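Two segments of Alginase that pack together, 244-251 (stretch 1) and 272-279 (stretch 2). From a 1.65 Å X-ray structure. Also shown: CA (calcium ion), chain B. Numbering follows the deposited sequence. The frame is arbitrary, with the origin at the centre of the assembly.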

ATOM      1  N   ASP A 244      -6.681  15.113  -7.016  1.00 24.42           N
ATOM      2  CA  ASP A 244      -7.742  15.516  -7.934  1.00 28.60           C
ATOM      3  C   ASP A 244      -8.004  14.453  -8.993  1.00 29.31           C
ATOM      4  O   ASP A 244      -8.705  14.713  -9.972  1.00 28.15           O
ATOM      5  CB  ASP A 244      -7.364  16.831  -8.632  1.00 32.54           C
ATOM      6  CG  ASP A 244      -8.244  17.998  -8.220  1.00 37.83           C
ATOM      7  OD1 ASP A 244      -9.119  17.821  -7.352  1.00 35.10           O
ATOM      8  OD2 ASP A 244      -8.043  19.110  -8.763  1.00 39.52           O
ATOM      9  N   GLU A 245      -7.436  13.258  -8.824  1.00 26.95           N
ATOM     10  CA  GLU A 245      -7.688  12.208  -9.803  1.00 27.77           C
ATOM     11  C   GLU A 245      -9.173  11.914  -9.801  1.00 24.16           C
ATOM     12  O   GLU A 245      -9.759  11.676  -8.744  1.00 25.16           O
ATOM     13  CB  GLU A 245      -6.909  10.928  -9.506  1.00 24.28           C
ATOM     14  CG  GLU A 245      -7.299   9.788 -10.448  1.00 23.49           C
ATOM     15  CD  GLU A 245      -6.460   8.533 -10.277  1.00 23.11           C
ATOM     16  OE1 GLU A 245      -6.896   7.478 -10.785  1.00 24.25           O
ATOM     17  OE2 GLU A 245      -5.372   8.603  -9.653  1.00 23.49           O
ATOM     18  N   SER A 246      -9.789  11.942 -10.977  1.00 27.99           N
ATOM     19  CA  SER A 246     -11.232  11.739 -11.064  1.00 28.45           C
ATOM     20  C   SER A 246     -11.621  10.264 -10.932  1.00 26.90           C
ATOM     21  O   SER A 246     -10.795   9.372 -11.123  1.00 26.71           O
ATOM     22  CB  SER A 246     -11.785  12.311 -12.375  1.00 34.15           C
ATOM     23  OG  SER A 246     -11.227  11.659 -13.506  1.00 39.65           O
ATOM     24  N   GLY A 247     -12.886  10.023 -10.604  1.00 27.42           N
ATOM     25  CA  GLY A 247     -13.434   8.681 -10.580  1.00 28.71           C
ATOM     26  C   GLY A 247     -13.711   8.099  -9.207  1.00 26.54           C
ATOM     27  O   GLY A 247     -14.139   6.948  -9.110  1.00 26.55           O
ATOM     28  N   PHE A 248     -13.491   8.883  -8.154  1.00 28.07           N
ATOM     29  CA  PHE A 248     -13.681   8.403  -6.787  1.00 25.86           C
ATOM     30  C   PHE A 248     -14.758   9.216  -6.067  1.00 28.94           C
ATOM     31  O   PHE A 248     -15.314  10.154  -6.641  1.00 29.55           O
ATOM     32  CB  PHE A 248     -12.349   8.436  -6.017  1.00 26.29           C
ATOM     33  CG  PHE A 248     -11.197   7.800  -6.767  1.00 22.85           C
ATOM     34  CD1 PHE A 248     -11.274   6.483  -7.187  1.00 23.51           C
ATOM     35  CD2 PHE A 248     -10.048   8.520  -7.060  1.00 24.59           C
ATOM     36  CE1 PHE A 248     -10.234   5.895  -7.877  1.00 20.66           C
ATOM     37  CE2 PHE A 248      -9.002   7.932  -7.756  1.00 22.42           C
ATOM     38  CZ  PHE A 248      -9.091   6.610  -8.159  1.00 22.54           C
ATOM     39  N   ASN A 249     -15.065   8.842  -4.828  1.00 26.58           N
ATOM     40  CA  ASN A 249     -16.139   9.492  -4.071  1.00 30.69           C
ATOM     41  C   ASN A 249     -15.887  10.972  -3.790  1.00 32.90           C
ATOM     42  O   ASN A 249     -16.831  11.771  -3.794  1.00 33.05           O
ATOM     43  CB  ASN A 249     -16.392   8.785  -2.738  1.00 28.96           C
ATOM     44  CG  ASN A 249     -16.940   7.381  -2.901  1.00 24.38           C
ATOM     45  OD1 ASN A 249     -17.087   6.874  -4.013  1.00 27.94           O
ATOM     46  ND2 ASN A 249     -17.227   6.738  -1.780  1.00 25.69           N
ATOM     47  N   ASP A 250     -14.631  11.324  -3.508  1.00 25.11           N
ATOM     48  CA  ASP A 250     -14.265  12.711  -3.253  1.00 26.05           C
ATOM     49  C   ASP A 250     -13.574  13.289  -4.485  1.00 29.63           C
ATOM     50  O   ASP A 250     -14.137  14.143  -5.174  1.00 31.90           O
ATOM     51  CB  ASP A 250     -13.367  12.812  -2.015  1.00 29.28           C
ATOM     52  CG  ASP A 250     -13.055  14.246  -1.628  1.00 30.25           C
ATOM     53  OD1 ASP A 250     -13.852  14.856  -0.881  1.00 32.09           O
ATOM     54  OD2 ASP A 250     -12.005  14.756  -2.056  1.00 27.69           O
ATOM     55  N   SER A 251     -12.372  12.796  -4.775  1.00 27.40           N
ATOM     56  CA  SER A 251     -11.613  13.205  -5.955  1.00 28.26           C
ATOM     57  C   SER A 251     -11.314  14.701  -5.952  1.00 29.51           C
ATOM     58  O   SER A 251     -11.128  15.303  -7.006  1.00 31.66           O
ATOM     59  CB  SER A 251     -12.346  12.813  -7.246  1.00 29.35           C
ATOM     60  OG  SER A 251     -12.285  11.412  -7.477  1.00 25.78           O
ATOM     61  N   GLU A 272      -8.064  -1.744 -13.661  1.00 19.09           N
ATOM     62  CA  GLU A 272      -9.415  -1.320 -13.335  1.00 19.68           C
ATOM     63  C   GLU A 272      -9.393  -0.717 -11.942  1.00 20.42           C
ATOM     64  O   GLU A 272      -8.841  -1.308 -11.018  1.00 19.29           O
ATOM     65  CB  GLU A 272     -10.374  -2.519 -13.393  1.00 19.24           C
ATOM     66  CG  GLU A 272     -10.392  -3.184 -14.759  1.00 20.37           C
ATOM     67  CD  GLU A 272     -11.402  -4.329 -14.882  1.00 23.55           C
ATOM     68  OE1 GLU A 272     -12.407  -4.358 -14.135  1.00 22.44           O
ATOM     69  OE2 GLU A 272     -11.174  -5.201 -15.745  1.00 26.09           O
ATOM     70  N   LYS A 273      -9.976   0.465 -11.794  1.00 18.53           N
ATOM     71  CA  LYS A 273     -10.001   1.137 -10.504  1.00 17.38           C
ATOM     72  C   LYS A 273     -11.403   1.195  -9.924  1.00 21.21           C
ATOM     73  O   LYS A 273     -12.397   1.173 -10.665  1.00 24.45           O
ATOM     74  CB  LYS A 273      -9.403   2.536 -10.620  1.00 22.30           C
ATOM     75  CG  LYS A 273     -10.289   3.560 -11.331  1.00 21.24           C
ATOM     76  CD  LYS A 273      -9.448   4.805 -11.639  1.00 22.62           C
ATOM     77  CE  LYS A 273     -10.269   6.082 -11.703  1.00 27.71           C
ATOM     78  NZ  LYS A 273      -9.407   7.238 -12.132  1.00 27.24           N
ATOM     79  N   PHE A 274     -11.474   1.246  -8.598  1.00 20.18           N
ATOM     80  CA  PHE A 274     -12.745   1.151  -7.895  1.00 21.58           C
ATOM     81  C   PHE A 274     -12.675   1.871  -6.562  1.00 19.99           C
ATOM     82  O   PHE A 274     -11.796   1.595  -5.746  1.00 19.17           O
ATOM     83  CB  PHE A 274     -13.084  -0.319  -7.659  1.00 19.37           C
ATOM     84  CG  PHE A 274     -14.534  -0.570  -7.351  1.00 25.93           C
ATOM     85  CD1 PHE A 274     -15.008  -0.480  -6.053  1.00 26.20           C
ATOM     86  CD2 PHE A 274     -15.415  -0.932  -8.360  1.00 27.74           C
ATOM     87  CE1 PHE A 274     -16.348  -0.733  -5.766  1.00 23.73           C
ATOM     88  CE2 PHE A 274     -16.762  -1.183  -8.076  1.00 30.61           C
ATOM     89  CZ  PHE A 274     -17.224  -1.084  -6.773  1.00 27.67           C
ATOM     90  N   ALA A 275     -13.609   2.790  -6.334  1.00 19.17           N
ATOM     91  CA  ALA A 275     -13.660   3.516  -5.073  1.00 22.57           C
ATOM     92  C   ALA A 275     -14.282   2.680  -3.951  1.00 21.55           C
ATOM     93  O   ALA A 275     -15.369   2.122  -4.111  1.00 21.89           O
ATOM     94  CB  ALA A 275     -14.412   4.842  -5.241  1.00 22.99           C
ATOM     95  N   LEU A 276     -13.590   2.618  -2.815  1.00 20.54           N
ATOM     96  CA  LEU A 276     -14.072   1.856  -1.665  1.00 19.04           C
ATOM     97  C   LEU A 276     -14.682   2.748  -0.591  1.00 20.51           C
ATOM     98  O   LEU A 276     -15.669   2.395   0.032  1.00 20.99           O
ATOM     99  CB  LEU A 276     -12.927   1.011  -1.084  1.00 20.61           C
ATOM    100  CG  LEU A 276     -12.374   0.023  -2.123  1.00 19.50           C
ATOM    101  CD1 LEU A 276     -11.026  -0.540  -1.686  1.00 24.28           C
ATOM    102  CD2 LEU A 276     -13.392  -1.097  -2.420  1.00 24.02           C
ATOM    103  N   GLY A 277     -14.090   3.911  -0.359  1.00 21.84           N
ATOM    104  CA  GLY A 277     -14.613   4.807   0.653  1.00 21.06           C
ATOM    105  C   GLY A 277     -13.826   6.094   0.727  1.00 23.64           C
ATOM    106  O   GLY A 277     -12.986   6.354  -0.128  1.00 20.82           O
ATOM    107  N   THR A 278     -14.127   6.893   1.747  1.00 22.09           N
ATOM    108  CA  THR A 278     -13.363   8.094   2.069  1.00 24.25           C
ATOM    109  C   THR A 278     -13.143   8.166   3.574  1.00 24.70           C
ATOM    110  O   THR A 278     -13.881   7.561   4.348  1.00 21.79           O
ATOM    111  CB  THR A 278     -14.093   9.383   1.628  1.00 24.54           C
ATOM    112  OG1 THR A 278     -15.375   9.447   2.267  1.00 27.87           O
ATOM    113  CG2 THR A 278     -14.270   9.427   0.119  1.00 22.06           C
ATOM    114  N   MET A 279     -12.118   8.911   3.986  1.00 23.54           N
ATOM    115  CA  MET A 279     -11.814   9.073   5.399  1.00 25.05           C
ATOM    116  C   MET A 279     -11.100  10.392   5.621  1.00 24.58           C
ATOM    117  O   MET A 279     -10.508  10.943   4.698  1.00 25.76           O
ATOM    118  CB  MET A 279     -10.909   7.940   5.896  1.00 25.44           C
ATOM    119  CG  MET A 279      -9.536   7.897   5.220  1.00 26.38           C
ATOM    120  SD  MET A 279      -8.585   6.418   5.657  1.00 24.57           S
ATOM    121  CE  MET A 279      -8.672   6.491   7.453  1.00 23.47           C
TER
HETATM  122 CA    CA B 501      -9.692  14.804  -1.205  1.00 24.73          CA
HETATM  123  O   HOH W   1      -8.712   9.593 -14.081  1.00 49.22           O
HETATM  124  O   HOH W   2     -13.367   7.273  -2.914  1.00 25.30           O
HETATM  125  O   HOH W   3     -17.362   8.282   0.712  1.00 33.13           O
HETATM  126  O   HOH W   4     -18.290   3.924  -1.542  1.00 34.24           O
HETATM  127  O   HOH W   5      -9.205  13.202  -3.068  1.00 24.10           O

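Stretch 2 is one run of a longer β-strand, and stretch 1 is an irregular loop that runs alongside it; no backbone-to-backbone hydrogen bond joins them, so side chains and water carry the contact. The two backbones come closest at F248 and A275, whose CA atoms lie 5.2 Å apart. K273 and A275 point toward the loop and F274 and L276 away; the alternation then breaks, for G277 has no side chain and T278 points toward it.

K273 covers the most surface. Its extended chain, with chi2 to chi4 all t, carries the ammonium group to the loop, where K273 NZ forms a salt bridge with E245 OE1 (2.9 Å) and donates a hydrogen bond to the carbonyl S246 O (2.7 Å). The aliphatic part is used as well: K273 CE packs 3.8 Å from F248 CZ and 4.2 Å from G247 CA. A CB on G247 would fall 2.8 Å from K273 CE, a clash, and the backbone angles there call for glycine in any case.

A275 points its CB toward the loop. Its methyl meets the edge of the F248 ring: A275 CB lies 4.0 Å from F248 CD1, and 3.6 Å from N249 OD1. The loop is braced from within by S251, whose OG donates to E245 O (2.8 Å) and accepts from F248 N (2.9 Å).

N249 points toward the strand and bonds to it through water. Water 2 links N249 N to G277 O (3.0 Å each), and water 3 links N249 ND2 (2.9 Å) to T278 OG1 (2.8 Å). N249 CB also meets T278 CG2 at 3.6 Å. Beside it, D250 CB lies 4.1 Å from T278 CG2, while D250 OD2 binds the calcium ion at 2.5 Å.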